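Local coordinates for polyketide Synthase III (PDB 4B0N), which is a type III polyketide synthase of the chalcone synthase family, probably an acyltransferase that makes phlorotannin monomers in a brown alga, at residues Val158-Thr163 against Met218-Leu223; Ala248-Lys253 against Ser369-Leu374; Ile189-Cys194 against Ile282-Lys287. All coordinates share one frame; numbering follows the deposited sequence.

Contact 1: Val158-Thr163 against Met218-Leu223; sequences VVVSST and MICVEL
Met218 begins the pairing beside Val158, its CG against Val158 CG1 on one face of the sheet, before the end of its chain leads away; the side chain also touches Phe201 of helix 196-210. Ile219 carries the first two backbone bonds: its N reaches Val158 O at 2.8 Å and its O receives Val160 N, gripping the neighbouring strand on both sides of Val159. The Ile219 side chain goes to the other face, with Val159, and rests on Val136 of helix 121-146. Cys220 returns to the face of Met218 and lays its SG beside the fork of Val160, 3.9 Å from Val160 CB. The ladder is parallel, the strands inclined by 24°, and it joins the central strand, 215-223, to its neighbour 154-161 in the mixed five-stranded sheet of the N-terminal half of the thiolase-like fold, with helices 196-210 and 121-146 on its opposite faces. Val221 makes the last backbone bond of the ladder, N to Val160 O at 3.0 Å and almost straight, while its CG1 meets Val159 CG1. Val221 O lies 2.9 Å from Ser161 OG, whose single proton also has Glu222 OE2 within reach. Glu222 is bent at chi2 (77°), which carries its CD back toward the turn. There OE2 takes Ser162 N on its syn lone pair at 2.6 Å, and Thr163 OG1 donates to it at 3.0 Å from the anti side, 23° out of the carboxylate plane; Thr163 N adds a weak bond. Glu222 OE1 is held by Ser367, and Ser162 OG has Gly193 N as its main partner. Leu223 N finally donates to Thr163 OG1 at 2.9 Å; Thr163 itself borders the arachidonic acid pocket.

Contact 2: Ala248-Lys253 against Ser369-Leu374; sequences AAAVLK and SVMFVL
Met371 folds over Ala248, its CB only 3.6 Å from the alanine CB and its terminal methyl curling down onto the strand backbone. The chain bends twice to do this: CG stands anti to the carbonyl carbon of Met371, and the bends at chi2 (-109°) and chi3 (-74°) turn the chain so that CE comes back onto the strand. CE ends 3.4 Å from Ala248 O and 3.8 Å from Ala249 N, so that the methyl lies on the peptide linking the two alanines. It also touches the next side chain on the same face, at 4.2 Å from Ala250 CB. Ala248 O is not left to this apolar neighbour alone, because it accepts a backbone bond from Cys220 on the adjoining strand.

The second helix residue to reach the strand is Phe372, whose CE1 approaches Ala248 CB obliquely at 4.0 Å. Its ring stands edge-to-face with Tyr362 and also packs on Ile50, so Ala248 CB touches both the methionine chain and the rim of that ring. Ala249, between the two inward alanines, points to the other face of the sheet and packs there on Ile219. The small side chains of Ala248 and Ala250 present a low surface to the helix, and the two axes approach to 8.4 Å while inclined at 68°. Met371 also packs on Met218 and on Phe201 of helix 196-210.

The segments come from the two halves of the chain: strand 248-253 from the N-terminal family region, helix 369-374 from the C-terminal one. A helix of one half laid against the sheet of the other, beside helix 196-210, is the central helical layer of the five-layered alpha-beta-alpha-beta-alpha thiolase fold.

Contact 3: Ile189-Cys194 against Ile282-Lys287; sequences IGFMGC and ITLAIK. With ACD (arachidonic acid), chain D.
Phe191 and Leu284 meet through a CH-pi contact, with Leu284 CD1 held 4.3 Å from the centroid of the Phe191 ring and only 7° off its normal. The opposite face of the ring is met by Ile286, whose CD1 sits above the plane but offset toward the rim. Between these two branches the ring is sandwiched by aliphatic groups.

Plain apolar contacts extend the grip along the ring's far end. Phe191 CE2 lies 3.6 Å from Leu284 CB, and Phe191 CZ comes to 3.7 Å from Ile286 CG1. Gly193, at positive phi, passes close to Leu284 CD1; a CB there would point at that methyl. One polar atom joins in, the backbone oxygen of Ala285, which faces the ring edge near its plane at 3.8 Å from Phe191 CZ. An alanine in place of Phe191 removes the ring, which would probably open a gap between Leu284 and Ile286 and cost Leu284 CD1 its aromatic face. Leu166 and Phe165 of the second subunit pack on Phe191 and Ile286 respectively, bringing the dimer interface close to this pair.

Contacts with the arachidonic acid form a separate group. With CG anti to its carbonyl carbon (chi1 -40°), Leu284 sets its branch point between ring and ligand; CD1 lies over the ring and CD2 3.4 Å from ligand C4. Ile282 CG2 touches ligand C2 at 3.8 Å. Across from them Cys194 SG lies 3.1 Å from ligand O1, with His331 and Asn364 packed near it, an arrangement consistent with the Cys-His-Asn triad of chalcone synthases. The chemistry pairs a sulfur at the C1 end with aliphatic groups along the first carbons, consistent with an acyl chain held beside the probable nucleophile.

Contacts 1 and 2 are joined through neighbouring strands of one sheet: Cys220 N and Ala248 O lie 2.8 Å apart, as a probable hydrogen bond, and Met218 CE rests 3.8 Å from Met371 SD. Their centres are about 11 Å apart. On its other side contact 1 passes to contact 3, where Ile189 N probably bonds Val159 O at 2.9 Å and Gly193 N probably bonds Ser162 OG at 3.0 Å, the latter tying the turn to the loop leading to Cys194. Contacts 2 and 3, with centres about 20 Å apart, barely touch, through Val370 and Cys194. Arachidonic acid lies against contact 3, and the Thr163 side chain of contact 1 is about 4 Å from it.

Contact 1: Val158-Thr163 against Met218-Leu223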
loop_
_atom_site.group_PDB
_atom_site.type_symbol
_atom_site.label_atom_id
_atom_site.label_comp_id
_atom_site.label_asym_id
_atom_site.label_seq_id
_atom_site.Cartn_x
_atom_site.Cartn_y
_atom_site.Cartn_z
ATOM N N VAL A 158 -6.228 6.948 4.624
ATOM C CA VAL A 158 -5.760 5.657 4.152
ATOM C C VAL A 158 -6.707 5.142 3.078
ATOM O O VAL A 158 -7.890 4.911 3.346
ATOM C CB VAL A 158 -5.645 4.634 5.301
ATOM C CG1 VAL A 158 -5.245 3.267 4.765
ATOM C CG2 VAL A 158 -4.645 5.110 6.349
ATOM N N VAL A 159 -6.183 4.985 1.863
ATOM C CA VAL A 159 -6.943 4.418 0.750
ATOM C C VAL A 159 -6.488 2.981 0.514
ATOM O O VAL A 159 -5.294 2.682 0.560
ATOM C CB VAL A 159 -6.793 5.258 -0.540
ATOM C CG1 VAL A 159 -7.503 4.597 -1.716
ATOM C CG2 VAL A 159 -7.326 6.669 -0.327
ATOM N N VAL A 160 -7.453 2.099 0.271
ATOM C CA VAL A 160 -7.195 0.677 0.073
ATOM C C VAL A 160 -7.829 0.201 -1.235
ATOM O O VAL A 160 -9.027 0.403 -1.460
ATOM C CB VAL A 160 -7.747 -0.153 1.255
ATOM C CG1 VAL A 160 -7.760 -1.637 0.925
ATOM C CG2 VAL A 160 -6.941 0.105 2.519
ATOM N N SER A 161 -7.022 -0.423 -2.094
ATOM C CA SER A 161 -7.516 -1.005 -3.344
ATOM C C SER A 161 -6.550 -2.022 -3.943
ATOM O O SER A 161 -5.336 -1.840 -3.898
ATOM C CB SER A 161 -7.818 0.083 -4.379
ATOM O OG SER A 161 -8.609 -0.435 -5.435
ATOM N N SER A 162 -7.114 -3.093 -4.498
ATOM C CA SER A 162 -6.366 -4.083 -5.269
ATOM C C SER A 162 -6.781 -4.028 -6.744
ATOM O O SER A 162 -6.273 -4.788 -7.572
ATOM C CB SER A 162 -6.602 -5.490 -4.707
ATOM O OG SER A 162 -6.094 -5.615 -3.392
ATOM N N THR A 163 -7.705 -3.127 -7.062
ATOM C CA THR A 163 -8.217 -2.986 -8.428
ATOM C C THR A 163 -7.833 -1.648 -9.074
ATOM O O THR A 163 -8.217 -1.368 -10.215
ATOM C CB THR A 163 -9.751 -3.158 -8.481
ATOM O OG1 THR A 163 -10.371 -2.259 -7.552
ATOM C CG2 THR A 163 -10.141 -4.594 -8.148
ATOM N N MET A 218 -10.335 5.832 6.920
ATOM C CA MET A 218 -9.953 4.645 6.161
ATOM C C MET A 218 -11.015 4.347 5.108
ATOM O O MET A 218 -12.191 4.189 5.433
ATOM C CB MET A 218 -9.753 3.447 7.099
ATOM C CG MET A 218 -9.083 2.241 6.459
ATOM S SD MET A 218 -10.239 1.109 5.661
ATOM C CE MET A 218 -10.899 0.240 7.080
ATOM N N ILE A 219 -10.592 4.282 3.848
ATOM C CA ILE A 219 -11.516 4.088 2.731
ATOM C C ILE A 219 -11.115 2.900 1.869
ATOM O O ILE A 219 -10.005 2.852 1.336
ATOM C CB ILE A 219 -11.622 5.342 1.831
ATOM C CG1 ILE A 219 -11.828 6.601 2.679
ATOM C CG2 ILE A 219 -12.756 5.181 0.825
ATOM C CD1 ILE A 219 -11.789 7.897 1.900
ATOM N N CYS A 220 -12.031 1.947 1.741
ATOM C CA CYS A 220 -11.875 0.842 0.804
ATOM C C CYS A 220 -12.680 1.106 -0.457
ATOM O O CYS A 220 -13.885 1.363 -0.402
ATOM C CB CYS A 220 -12.305 -0.473 1.439
ATOM S SG CYS A 220 -11.193 -0.999 2.755
ATOM N N VAL A 221 -11.995 1.057 -1.591
ATOM C CA VAL A 221 -12.628 1.263 -2.879
ATOM C C VAL A 221 -12.207 0.138 -3.799
ATOM O O VAL A 221 -11.046 -0.275 -3.800
ATOM C CB VAL A 221 -12.271 2.638 -3.492
ATOM C CG1 VAL A 221 -10.767 2.778 -3.702
ATOM C CG2 VAL A 221 -13.032 2.869 -4.791
ATOM N N GLU A 222 -13.161 -0.361 -4.574
ATOM C CA GLU A 222 -12.897 -1.466 -5.474
ATOM C C GLU A 222 -13.783 -1.409 -6.705
ATOM O O GLU A 222 -14.990 -1.182 -6.604
ATOM C CB GLU A 222 -13.090 -2.787 -4.742
ATOM C CG GLU A 222 -11.957 -3.762 -4.971
ATOM C CD GLU A 222 -10.713 -3.432 -4.163
ATOM O OE1 GLU A 222 -10.793 -3.407 -2.917
ATOM O OE2 GLU A 222 -9.650 -3.213 -4.780
ATOM N N LEU A 223 -13.164 -1.605 -7.867
ATOM C CA LEU A 223 -13.871 -1.647 -9.144
ATOM C C LEU A 223 -13.359 -2.807 -9.987
ATOM O O LEU A 223 -12.490 -2.624 -10.843
ATOM C CB LEU A 223 -13.696 -0.332 -9.913
ATOM C CG LEU A 223 -14.562 0.888 -9.602
ATOM C CD1 LEU A 223 -14.109 1.608 -8.342
ATOM C CD2 LEU A 223 -14.496 1.832 -10.787
HETATM O O HOH W 1 -7.775 -4.441 -1.763
#

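Contact 2: Ala248-Lys253 against Ser369-Leu374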
loop_
_atom_site.group_PDB
_atom_site.type_symbol
_atom_site.label_atom_id
_atom_site.label_comp_id
_atom_site.label_asym_id
_atom_site.label_seq_id
_atom_site.Cartn_x
_atom_site.Cartn_y
_atom_site.Cartn_z
ATOM N N ALA A 248 -16.592 1.599 0.716
ATOM C CA ALA A 248 -16.968 1.807 2.109
ATOM C C ALA A 248 -15.876 2.568 2.840
ATOM O O ALA A 248 -14.688 2.341 2.607
ATOM C CB ALA A 248 -17.240 0.478 2.794
ATOM N N ALA A 249 -16.285 3.472 3.723
ATOM C CA ALA A 249 -15.343 4.294 4.477
ATOM C C ALA A 249 -15.638 4.268 5.973
ATOM O O ALA A 249 -16.769 4.009 6.394
ATOM C CB ALA A 249 -15.344 5.721 3.953
ATOM N N ALA A 250 -14.607 4.535 6.767
ATOM C CA ALA A 250 -14.727 4.554 8.220
ATOM C C ALA A 250 -13.834 5.631 8.819
ATOM O O ALA A 250 -12.658 5.746 8.464
ATOM C CB ALA A 250 -14.381 3.192 8.803
ATOM N N VAL A 251 -14.405 6.428 9.716
ATOM C CA VAL A 251 -13.636 7.407 10.469
ATOM C C VAL A 251 -13.314 6.801 11.828
ATOM O O VAL A 251 -14.165 6.157 12.445
ATOM C CB VAL A 251 -14.391 8.740 10.643
ATOM C CG1 VAL A 251 -13.479 9.795 11.255
ATOM C CG2 VAL A 251 -14.932 9.226 9.306
ATOM N N LEU A 252 -12.082 7.000 12.282
ATOM C CA LEU A 252 -11.623 6.381 13.514
ATOM C C LEU A 252 -11.108 7.386 14.524
ATOM O O LEU A 252 -10.297 8.254 14.200
ATOM C CB LEU A 252 -10.572 5.317 13.209
ATOM C CG LEU A 252 -11.208 3.981 12.823
ATOM C CD1 LEU A 252 -10.653 3.452 11.514
ATOM C CD2 LEU A 252 -11.063 2.964 13.945
ATOM N N LYS A 253 -11.609 7.253 15.751
ATOM C CA LYS A 253 -11.185 8.071 16.883
ATOM C C LYS A 253 -10.517 7.211 17.958
ATOM O O LYS A 253 -10.717 5.996 18.005
ATOM C CB LYS A 253 -12.376 8.835 17.476
ATOM C CG LYS A 253 -13.488 7.956 18.027
ATOM C CD LYS A 253 -14.560 8.780 18.721
ATOM C CE LYS A 253 -15.725 7.900 19.146
ATOM N NZ LYS A 253 -16.757 8.666 19.898
ATOM N N SER A 369 -16.363 -5.314 1.293
ATOM C CA SER A 369 -17.407 -6.302 1.580
ATOM C C SER A 369 -17.600 -6.542 3.074
ATOM O O SER A 369 -18.731 -6.585 3.555
ATOM C CB SER A 369 -17.121 -7.618 0.859
ATOM O OG SER A 369 -17.093 -7.423 -0.544
ATOM N N VAL A 370 -16.486 -6.675 3.793
ATOM C CA VAL A 370 -16.473 -6.845 5.249
ATOM C C VAL A 370 -17.139 -5.658 5.950
ATOM O O VAL A 370 -17.877 -5.843 6.918
ATOM C CB VAL A 370 -15.030 -7.021 5.791
ATOM C CG1 VAL A 370 -15.042 -7.604 7.198
ATOM C CG2 VAL A 370 -14.208 -7.913 4.871
ATOM N N MET A 371 -16.873 -4.451 5.447
ATOM C CA MET A 371 -17.451 -3.212 5.982
ATOM C C MET A 371 -18.960 -3.148 5.737
ATOM O O MET A 371 -19.695 -2.554 6.523
ATOM C CB MET A 371 -16.800 -1.981 5.344
ATOM C CG MET A 371 -15.312 -2.083 5.054
ATOM S SD MET A 371 -14.289 -1.065 6.132
ATOM C CE MET A 371 -14.590 0.580 5.492
ATOM N N PHE A 372 -19.414 -3.734 4.633
ATOM C CA PHE A 372 -20.839 -3.789 4.327
ATOM C C PHE A 372 -21.579 -4.674 5.335
ATOM O O PHE A 372 -22.617 -4.276 5.866
ATOM C CB PHE A 372 -21.074 -4.278 2.891
ATOM C CG PHE A 372 -20.988 -3.193 1.850
ATOM C CD1 PHE A 372 -19.761 -2.655 1.478
ATOM C CD2 PHE A 372 -22.136 -2.725 1.223
ATOM C CE1 PHE A 372 -19.681 -1.660 0.515
ATOM C CE2 PHE A 372 -22.063 -1.733 0.255
ATOM C CZ PHE A 372 -20.836 -1.197 -0.097
ATOM N N VAL A 373 -21.037 -5.865 5.595
ATOM C CA VAL A 373 -21.581 -6.780 6.603
ATOM C C VAL A 373 -21.546 -6.107 7.971
ATOM O O VAL A 373 -22.546 -6.083 8.690
ATOM C CB VAL A 373 -20.785 -8.105 6.675
ATOM C CG1 VAL A 373 -21.392 -9.046 7.707
ATOM C CG2 VAL A 373 -20.725 -8.783 5.313
ATOM N N LEU A 374 -20.384 -5.554 8.310
ATOM C CA LEU A 374 -20.182 -4.829 9.555
ATOM C C LEU A 374 -21.203 -3.700 9.701
ATOM O O LEU A 374 -21.796 -3.529 10.765
ATOM C CB LEU A 374 -18.744 -4.295 9.605
ATOM C CG LEU A 374 -18.049 -3.832 10.893
ATOM C CD1 LEU A 374 -18.216 -2.331 11.087
ATOM C CD2 LEU A 374 -18.474 -4.615 12.135
#

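Contact 3: Ile189-Cys194 against Ile282-Lys287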
loop_
_atom_site.group_PDB
_atom_site.type_symbol
_atom_site.label_atom_id
_atom_site.label_comp_id
_atom_site.label_asym_id
_atom_site.label_seq_id
_atom_site.Cartn_x
_atom_site.Cartn_y
_atom_site.Cartn_z
ATOM N N ILE A 189 -2.609 1.497 0.565
ATOM C CA ILE A 189 -2.467 0.052 0.742
ATOM C C ILE A 189 -2.998 -0.653 -0.501
ATOM O O ILE A 189 -4.202 -0.654 -0.760
ATOM C CB ILE A 189 -3.213 -0.459 1.997
ATOM C CG1 ILE A 189 -2.675 0.216 3.263
ATOM C CG2 ILE A 189 -3.105 -1.979 2.110
ATOM C CD1 ILE A 189 -3.461 -0.111 4.518
ATOM N N GLY A 190 -2.089 -1.255 -1.262
ATOM C CA GLY A 190 -2.434 -1.866 -2.542
ATOM C C GLY A 190 -2.159 -3.354 -2.652
ATOM O O GLY A 190 -1.218 -3.874 -2.041
ATOM N N PHE A 191 -3.007 -4.032 -3.427
ATOM C CA PHE A 191 -2.820 -5.435 -3.812
ATOM C C PHE A 191 -2.747 -6.397 -2.616
ATOM O O PHE A 191 -2.016 -7.395 -2.652
ATOM C CB PHE A 191 -1.580 -5.564 -4.710
ATOM C CG PHE A 191 -1.803 -6.363 -5.966
ATOM C CD1 PHE A 191 -2.833 -6.040 -6.847
ATOM C CD2 PHE A 191 -0.952 -7.413 -6.293
ATOM C CE1 PHE A 191 -3.029 -6.765 -8.011
ATOM C CE2 PHE A 191 -1.140 -8.139 -7.457
ATOM C CZ PHE A 191 -2.180 -7.815 -8.318
ATOM N N MET A 192 -3.509 -6.094 -1.565
ATOM C CA MET A 192 -3.595 -6.973 -0.393
ATOM C C MET A 192 -4.903 -7.771 -0.355
ATOM O O MET A 192 -5.295 -8.297 0.689
ATOM C CB MET A 192 -3.396 -6.189 0.909
ATOM C CG MET A 192 -1.978 -5.678 1.120
ATOM S SD MET A 192 -1.553 -5.389 2.851
ATOM C CE MET A 192 -1.194 -7.056 3.399
ATOM N N GLY A 193 -5.570 -7.848 -1.506
ATOM C CA GLY A 193 -6.725 -8.721 -1.695
ATOM C C GLY A 193 -8.009 -8.326 -0.990
ATOM O O GLY A 193 -8.295 -7.142 -0.801
ATOM N N CYS A 194 -8.775 -9.343 -0.597
ATOM C CA CYS A 194 -10.122 -9.179 -0.049
ATOM C C CYS A 194 -10.160 -8.865 1.446
ATOM O O CYS A 194 -11.240 -8.656 2.006
ATOM C CB CYS A 194 -10.950 -10.440 -0.319
ATOM S SG CYS A 194 -11.667 -10.541 -1.974
ATOM N N ILE A 282 -4.969 -17.984 -2.879
ATOM C CA ILE A 282 -5.284 -16.725 -3.559
ATOM C C ILE A 282 -4.019 -16.165 -4.213
ATOM O O ILE A 282 -3.097 -15.728 -3.523
ATOM C CB ILE A 282 -5.882 -15.671 -2.591
ATOM C CG1 ILE A 282 -7.074 -16.245 -1.811
ATOM C CG2 ILE A 282 -6.295 -14.417 -3.353
ATOM C CD1 ILE A 282 -7.458 -15.464 -0.571
ATOM N N THR A 283 -3.972 -16.193 -5.544
ATOM C CA THR A 283 -2.854 -15.605 -6.288
ATOM C C THR A 283 -3.353 -14.472 -7.179
ATOM O O THR A 283 -4.352 -14.621 -7.888
ATOM C CB THR A 283 -2.077 -16.647 -7.129
ATOM O OG1 THR A 283 -2.908 -17.139 -8.186
ATOM C CG2 THR A 283 -1.613 -17.826 -6.268
ATOM N N LEU A 284 -2.656 -13.339 -7.128
ATOM C CA LEU A 284 -3.046 -12.136 -7.868
ATOM C C LEU A 284 -1.959 -11.727 -8.847
ATOM O O LEU A 284 -0.769 -11.822 -8.546
ATOM C CB LEU A 284 -3.316 -10.973 -6.909
ATOM C CG LEU A 284 -4.056 -11.210 -5.589
ATOM C CD1 LEU A 284 -4.162 -9.908 -4.807
ATOM C CD2 LEU A 284 -5.432 -11.819 -5.821
ATOM N N ALA A 285 -2.372 -11.257 -10.020
ATOM C CA ALA A 285 -1.425 -10.824 -11.041
ATOM C C ALA A 285 -1.886 -9.552 -11.735
ATOM O O ALA A 285 -3.079 -9.243 -11.761
ATOM C CB ALA A 285 -1.197 -11.934 -12.060
ATOM N N ILE A 286 -0.927 -8.810 -12.278
ATOM C CA ILE A 286 -1.232 -7.723 -13.194
ATOM C C ILE A 286 -0.744 -8.120 -14.582
ATOM O O ILE A 286 0.451 -8.064 -14.869
ATOM C CB ILE A 286 -0.587 -6.387 -12.774
ATOM C CG1 ILE A 286 -0.849 -6.094 -11.293
ATOM C CG2 ILE A 286 -1.104 -5.258 -13.659
ATOM C CD1 ILE A 286 -0.045 -4.933 -10.748
ATOM N N LYS A 287 -1.681 -8.541 -15.426
ATOM C CA LYS A 287 -1.390 -8.910 -16.807
ATOM C C LYS A 287 -1.656 -7.718 -17.736
ATOM O O LYS A 287 -2.303 -6.755 -17.323
ATOM C CB LYS A 287 -2.235 -10.123 -17.214
ATOM C CG LYS A 287 -1.787 -11.430 -16.581
ATOM C CD LYS A 287 -2.785 -12.550 -16.829
ATOM C CE LYS A 287 -2.310 -13.853 -16.199
ATOM N NZ LYS A 287 -3.336 -14.929 -16.275
HETATM C C1 ACD D . -10.027 -12.824 -3.742
HETATM C C2 ACD D . -8.955 -11.771 -3.921
HETATM C C3 ACD D . -9.470 -10.658 -4.829
HETATM C C4 ACD D . -8.353 -10.094 -5.696
HETATM C C5 ACD D . -8.936 -9.324 -6.856
HETATM C C6 ACD D . -8.141 -8.761 -7.763
HETATM C C7 ACD D . -8.749 -7.985 -8.906
HETATM C C8 ACD D . -9.140 -8.889 -10.049
HETATM C C9 ACD D . -10.125 -8.514 -10.863
HETATM C C10 ACD D . -10.537 -9.391 -12.023
HETATM C C11 ACD D . -11.968 -9.836 -11.857
HETATM C C12 ACD D . -12.828 -9.710 -12.864
HETATM C C13 ACD D . -14.256 -10.167 -12.685
HETATM C C14 ACD D . -15.221 -9.099 -13.143
HETATM C C15 ACD D . -16.522 -9.243 -12.896
HETATM C C16 ACD D . -17.513 -8.197 -13.343
HETATM C C17 ACD D . -18.037 -8.565 -14.726
HETATM C C18 ACD D . -19.477 -9.065 -14.691
HETATM C C19 ACD D . -19.645 -10.233 -15.654
HETATM C C20 ACD D . -21.103 -10.585 -15.841
HETATM O O1 ACD D . -10.279 -13.241 -2.588
#